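PDB 6IWF: ferric iron-binding protein HitA from Pseudomonas aeruginosa PAO1, which probably binds ferric iron in the periplasm as the solute-binding component of an iron uptake system, and is also implicated in gallium internalization. Local coordinates for residues S126-S140 with W162-N176. Residues are numbered along the deposited sequence; the frame is centred on the assembly and turned at random.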
loop_
_atom_site.group_PDB
_atom_site.type_symbol
_atom_site.label_atom_id
_atom_site.label_comp_id
_atom_site.label_asym_id
_atom_site.label_seq_id
_atom_site.Cartn_x
_atom_site.Cartn_y
_atom_site.Cartn_z
ATOM N N SER A 126 8.332 -4.118 20.838
ATOM C CA SER A 126 7.536 -3.878 22.033
ATOM C C SER A 126 8.371 -3.952 23.306
ATOM O O SER A 126 7.859 -3.654 24.392
ATOM C CB SER A 126 6.376 -4.883 22.089
ATOM O OG SER A 126 6.867 -6.217 22.142
ATOM N N ASP A 127 9.645 -4.315 23.197
ATOM C CA ASP A 127 10.529 -4.432 24.356
ATOM C C ASP A 127 10.972 -3.045 24.822
ATOM O O ASP A 127 11.255 -2.178 23.996
ATOM C CB ASP A 127 11.753 -5.283 24.002
ATOM C CG ASP A 127 12.590 -5.637 25.210
ATOM O OD1 ASP A 127 12.310 -6.691 25.839
ATOM O OD2 ASP A 127 13.521 -4.861 25.533
ATOM N N PRO A 128 11.056 -2.805 26.138
ATOM C CA PRO A 128 11.427 -1.460 26.605
ATOM C C PRO A 128 12.786 -0.974 26.112
ATOM O O PRO A 128 13.009 0.244 26.075
ATOM C CB PRO A 128 11.404 -1.597 28.139
ATOM C CG PRO A 128 10.495 -2.761 28.406
ATOM C CD PRO A 128 10.682 -3.707 27.244
ATOM N N SER A 129 13.695 -1.868 25.717
ATOM C CA SER A 129 15.010 -1.407 25.274
ATOM C C SER A 129 14.928 -0.523 24.030
ATOM O O SER A 129 15.828 0.292 23.802
ATOM C CB SER A 129 15.937 -2.600 25.016
ATOM O OG SER A 129 15.482 -3.411 23.945
ATOM N N TRP A 130 13.867 -0.642 23.232
ATOM C CA TRP A 130 13.731 0.176 22.031
ATOM C C TRP A 130 13.006 1.487 22.279
ATOM O O TRP A 130 12.780 2.241 21.329
ATOM C CB TRP A 130 13.007 -0.623 20.940
ATOM C CG TRP A 130 13.777 -1.833 20.607
ATOM C CD1 TRP A 130 13.460 -3.121 20.933
ATOM C CD2 TRP A 130 15.045 -1.886 19.944
ATOM N NE1 TRP A 130 14.432 -3.972 20.482
ATOM C CE2 TRP A 130 15.419 -3.238 19.873
ATOM C CE3 TRP A 130 15.888 -0.917 19.379
ATOM C CZ2 TRP A 130 16.608 -3.655 19.269
ATOM C CZ3 TRP A 130 17.069 -1.336 18.775
ATOM C CH2 TRP A 130 17.416 -2.691 18.738
ATOM N N SER A 131 12.653 1.788 23.530
ATOM C CA SER A 131 11.883 2.993 23.809
ATOM C C SER A 131 12.583 4.240 23.264
ATOM O O SER A 131 13.771 4.465 23.519
ATOM C CB SER A 131 11.661 3.132 25.316
ATOM O OG SER A 131 10.877 4.282 25.572
ATOM N N GLY A 132 11.841 5.051 22.510
ATOM C CA GLY A 132 12.375 6.288 21.976
ATOM C C GLY A 132 13.256 6.135 20.755
ATOM O O GLY A 132 13.683 7.155 20.182
ATOM N N ARG A 133 13.539 4.905 20.327
ATOM C CA ARG A 133 14.480 4.667 19.242
ATOM C C ARG A 133 13.816 4.469 17.888
ATOM O O ARG A 133 14.530 4.375 16.887
ATOM C CB ARG A 133 15.354 3.446 19.547
ATOM C CG ARG A 133 16.177 3.594 20.823
ATOM C CD ARG A 133 17.352 2.634 20.848
ATOM N NE ARG A 133 18.404 3.057 19.935
ATOM C CZ ARG A 133 19.559 2.419 19.776
ATOM N NH1 ARG A 133 19.806 1.306 20.468
ATOM N NH2 ARG A 133 20.468 2.897 18.930
ATOM N N PHE A 134 12.489 4.398 17.818
ATOM C CA PHE A 134 11.853 4.135 16.536
ATOM C C PHE A 134 10.566 4.918 16.387
ATOM O O PHE A 134 9.848 5.178 17.355
ATOM C CB PHE A 134 11.558 2.647 16.301
ATOM C CG PHE A 134 10.510 2.057 17.200
ATOM C CD1 PHE A 134 10.828 1.678 18.494
ATOM C CD2 PHE A 134 9.220 1.827 16.729
ATOM C CE1 PHE A 134 9.865 1.098 19.326
ATOM C CE2 PHE A 134 8.249 1.260 17.554
ATOM C CZ PHE A 134 8.578 0.889 18.857
ATOM N N GLY A 135 10.291 5.283 15.146
ATOM C CA GLY A 135 9.071 5.971 14.783
ATOM C C GLY A 135 8.133 5.032 14.053
ATOM O O GLY A 135 8.564 4.071 13.404
ATOM N N PHE A 136 6.841 5.324 14.154
ATOM C CA PHE A 136 5.843 4.649 13.342
ATOM C C PHE A 136 4.662 5.593 13.168
ATOM O O PHE A 136 4.544 6.600 13.870
ATOM C CB PHE A 136 5.420 3.303 13.948
ATOM C CG PHE A 136 4.607 3.396 15.231
ATOM C CD1 PHE A 136 5.135 3.952 16.382
ATOM C CD2 PHE A 136 3.339 2.849 15.288
ATOM C CE1 PHE A 136 4.393 3.999 17.568
ATOM C CE2 PHE A 136 2.589 2.874 16.467
ATOM C CZ PHE A 136 3.119 3.447 17.608
ATOM N N VAL A 137 3.794 5.246 12.222
ATOM C CA VAL A 137 2.641 6.064 11.836
ATOM C C VAL A 137 1.376 5.248 12.058
ATOM O O VAL A 137 0.889 4.582 11.131
ATOM C CB VAL A 137 2.743 6.521 10.371
ATOM C CG1 VAL A 137 1.579 7.468 10.035
ATOM C CG2 VAL A 137 4.103 7.186 10.102
ATOM N N PRO A 138 0.818 5.257 13.264
ATOM C CA PRO A 138 -0.273 4.327 13.567
ATOM C C PRO A 138 -1.574 4.661 12.860
ATOM O O PRO A 138 -2.420 3.771 12.720
ATOM C CB PRO A 138 -0.407 4.433 15.095
ATOM C CG PRO A 138 0.138 5.793 15.431
ATOM C CD PRO A 138 1.240 6.038 14.445
ATOM N N THR A 139 -1.744 5.888 12.376
ATOM C CA THR A 139 -2.962 6.273 11.674
ATOM C C THR A 139 -2.946 5.919 10.188
ATOM O O THR A 139 -3.929 6.201 9.489
ATOM C CB THR A 139 -3.204 7.776 11.843
ATOM O OG1 THR A 139 -2.118 8.507 11.256
ATOM C CG2 THR A 139 -3.318 8.118 13.310
ATOM N N SER A 140 -1.880 5.304 9.680
ATOM C CA SER A 140 -1.794 5.002 8.257
ATOM C C SER A 140 -2.461 3.669 7.936
ATOM O O SER A 140 -2.446 2.731 8.738
ATOM C CB SER A 140 -0.334 4.975 7.790
ATOM O OG SER A 140 0.387 3.901 8.380
ATOM N N TRP A 162 1.953 -6.724 21.849
ATOM C CA TRP A 162 2.909 -6.020 21.002
ATOM C C TRP A 162 2.480 -4.572 20.779
ATOM O O TRP A 162 3.275 -3.642 20.957
ATOM C CB TRP A 162 3.060 -6.779 19.679
ATOM C CG TRP A 162 3.842 -6.065 18.621
ATOM C CD1 TRP A 162 5.206 -5.953 18.528
ATOM C CD2 TRP A 162 3.300 -5.375 17.494
ATOM N NE1 TRP A 162 5.540 -5.221 17.403
ATOM C CE2 TRP A 162 4.385 -4.859 16.753
ATOM C CE3 TRP A 162 1.998 -5.145 17.039
ATOM C CZ2 TRP A 162 4.207 -4.113 15.584
ATOM C CZ3 TRP A 162 1.823 -4.409 15.868
ATOM C CH2 TRP A 162 2.923 -3.901 15.161
ATOM N N LEU A 163 1.201 -4.360 20.447
ATOM C CA LEU A 163 0.744 -3.004 20.172
ATOM C C LEU A 163 0.723 -2.165 21.440
ATOM O O LEU A 163 0.950 -0.955 21.380
ATOM C CB LEU A 163 -0.632 -3.034 19.511
ATOM C CG LEU A 163 -1.001 -1.771 18.737
ATOM C CD1 LEU A 163 0.027 -1.463 17.636
ATOM C CD2 LEU A 163 -2.424 -1.874 18.160
ATOM N N THR A 164 0.489 -2.796 22.591
ATOM C CA THR A 164 0.621 -2.088 23.865
ATOM C C THR A 164 2.043 -1.581 24.058
ATOM O O THR A 164 2.256 -0.426 24.441
ATOM C CB THR A 164 0.220 -3.003 25.017
ATOM O OG1 THR A 164 -1.169 -3.311 24.907
ATOM C CG2 THR A 164 0.480 -2.329 26.365
ATOM N N GLY A 165 3.034 -2.431 23.768
ATOM C CA GLY A 165 4.414 -1.981 23.825
ATOM C C GLY A 165 4.700 -0.842 22.863
ATOM O O GLY A 165 5.404 0.106 23.208
ATOM N N LEU A 166 4.163 -0.916 21.638
ATOM C CA LEU A 166 4.372 0.196 20.710
ATOM C C LEU A 166 3.745 1.489 21.229
ATOM O O LEU A 166 4.326 2.566 21.078
ATOM C CB LEU A 166 3.833 -0.155 19.325
ATOM C CG LEU A 166 4.916 -0.582 18.336
ATOM C CD1 LEU A 166 5.607 -1.863 18.782
ATOM C CD2 LEU A 166 4.291 -0.754 16.945
ATOM N N LYS A 167 2.561 1.408 21.850
ATOM C CA LYS A 167 1.975 2.605 22.462
ATOM C C LYS A 167 2.867 3.157 23.574
ATOM O O LYS A 167 3.016 4.383 23.716
ATOM C CB LYS A 167 0.577 2.291 23.003
ATOM C CG LYS A 167 -0.053 3.428 23.845
ATOM C CD LYS A 167 -0.763 4.441 22.976
ATOM C CE LYS A 167 -1.617 5.412 23.799
ATOM N NZ LYS A 167 -2.585 4.727 24.708
ATOM N N ALA A 168 3.473 2.263 24.366
ATOM C CA ALA A 168 4.324 2.674 25.486
ATOM C C ALA A 168 5.633 3.301 25.016
ATOM O O ALA A 168 6.116 4.279 25.611
ATOM C CB ALA A 168 4.629 1.469 26.374
ATOM N N PHE A 169 6.229 2.757 23.953
ATOM C CA PHE A 169 7.641 2.983 23.676
ATOM C C PHE A 169 7.939 3.605 22.321
ATOM O O PHE A 169 9.032 4.166 22.150
ATOM C CB PHE A 169 8.410 1.658 23.795
ATOM C CG PHE A 169 8.257 0.996 25.145
ATOM C CD1 PHE A 169 8.412 1.725 26.303
ATOM C CD2 PHE A 169 7.947 -0.354 25.241
ATOM C CE1 PHE A 169 8.263 1.115 27.547
ATOM C CE2 PHE A 169 7.808 -0.975 26.473
ATOM C CZ PHE A 169 7.966 -0.232 27.632
ATOM N N GLY A 170 7.022 3.516 21.360
ATOM C CA GLY A 170 7.294 4.025 20.035
ATOM C C GLY A 170 7.030 5.511 19.926
ATOM O O GLY A 170 6.235 6.085 20.667
ATOM N N SER A 171 7.720 6.140 18.985
ATOM C CA SER A 171 7.534 7.558 18.716
ATOM C C SER A 171 6.494 7.714 17.619
ATOM O O SER A 171 6.654 7.170 16.522
ATOM C CB SER A 171 8.854 8.217 18.324
ATOM O OG SER A 171 9.790 8.104 19.387
ATOM N N ILE A 172 5.426 8.441 17.912
ATOM C CA ILE A 172 4.308 8.519 16.983
ATOM C C ILE A 172 4.538 9.663 16.011
ATOM O O ILE A 172 4.764 10.813 16.414
ATOM C CB ILE A 172 2.970 8.670 17.725
ATOM C CG1 ILE A 172 2.645 7.379 18.476
ATOM C CG2 ILE A 172 1.870 9.001 16.734
ATOM C CD1 ILE A 172 1.406 7.478 19.359
ATOM N N TYR A 173 4.494 9.342 14.724
ATOM C CA TYR A 173 4.500 10.308 13.639
ATOM C C TYR A 173 3.141 10.289 12.959
ATOM O O TYR A 173 2.458 9.261 12.930
ATOM C CB TYR A 173 5.605 9.996 12.615
ATOM C CG TYR A 173 6.969 10.321 13.161
ATOM C CD1 TYR A 173 7.633 9.427 13.992
ATOM C CD2 TYR A 173 7.557 11.553 12.918
ATOM C CE1 TYR A 173 8.866 9.742 14.528
ATOM C CE2 TYR A 173 8.786 11.870 13.452
ATOM C CZ TYR A 173 9.434 10.964 14.250
ATOM O OH TYR A 173 10.662 11.292 14.783
ATOM N N THR A 174 2.720 11.438 12.441
ATOM C CA THR A 174 1.436 11.486 11.763
ATOM C C THR A 174 1.567 11.333 10.258
ATOM O O THR A 174 0.547 11.271 9.566
ATOM C CB THR A 174 0.694 12.788 12.107
ATOM O OG1 THR A 174 1.486 13.906 11.716
ATOM C CG2 THR A 174 0.448 12.877 13.614
ATOM N N ASN A 175 2.793 11.209 9.742
ATOM C CA ASN A 175 3.041 11.241 8.309
ATOM C C ASN A 175 4.260 10.377 8.008
ATOM O O ASN A 175 5.273 10.490 8.702
ATOM C CB ASN A 175 3.278 12.696 7.861
ATOM C CG ASN A 175 3.366 12.843 6.367
ATOM O OD1 ASN A 175 4.320 12.380 5.747
ATOM N ND2 ASN A 175 2.372 13.505 5.773
ATOM N N ASN A 176 4.177 9.539 6.966
ATOM C CA ASN A 176 5.313 8.668 6.664
ATOM C C ASN A 176 6.517 9.469 6.181
ATOM O O ASN A 176 7.663 9.119 6.493
ATOM C CB ASN A 176 4.939 7.614 5.616
ATOM C CG ASN A 176 4.018 6.542 6.152
ATOM O OD1 ASN A 176 4.405 5.736 6.997
ATOM N ND2 ASN A 176 2.792 6.507 5.635
HETATM O O HOH W 1 9.645 6.549 24.594
HETATM O O HOH W 2 10.362 5.381 19.926
HETATM O O HOH W 3 -0.151 8.773 13.269
HETATM O O HOH W 4 3.140 3.213 8.019
#
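Gly135 and Phe136 pair in parallel with Ser171 and Ile172, closing a beta-alpha-beta crossover at the edge of a lobe sheet; the intervening chain is almost wholly helical. Three backbone hydrogen bonds join the strands: Ser171 N to Phe134 O (2.8 Å), Phe136 N to Ser171 O (3.0 Å) and Tyr173 N to Phe136 O (2.9 Å). On its other side Gly135 makes backbone hydrogen bonds with Met190 and Leu192, so strand 134-136 lies between two parallel neighbours. Phe134 and Phe136 turn their rings onto the last turns of helix 156-169. Gly170 CA sits over one face of the Phe134 ring, 4.0 Å from its centroid, while Leu166 CG meets that ring's edge in plane. With CG between backbone N and carbonyl carbon (chi1 70°), the Phe136 ring swings back toward the helix, sandwiched between Leu166 CD2 and Pro138 CD. Gly132 N donates an almost straight hydrogen bond to Phe169 O (3.0 Å, 172°), and the same carbonyl accepts one from a water that also donates to Phe134 O and accepts from Ser171 OG. The Phe169 ring has Ala168 CB over one face and Pro128 CA over the other, 3.8 Å from the centroid in a CH-pi contact, with Ser126 O in plane at its edge. Beyond the strands the Val137 CG2 methyl packs against Asn176 OD1 (3.4 Å), and a water donates to both Ser140 OG and Asn176 OD1. Past strand 171-172 the chain brings Asn176 beside Tyr197, a ferric iron ligand though no metal is bound here, consistent with the alpha/beta lobe of a periplasmic binding protein.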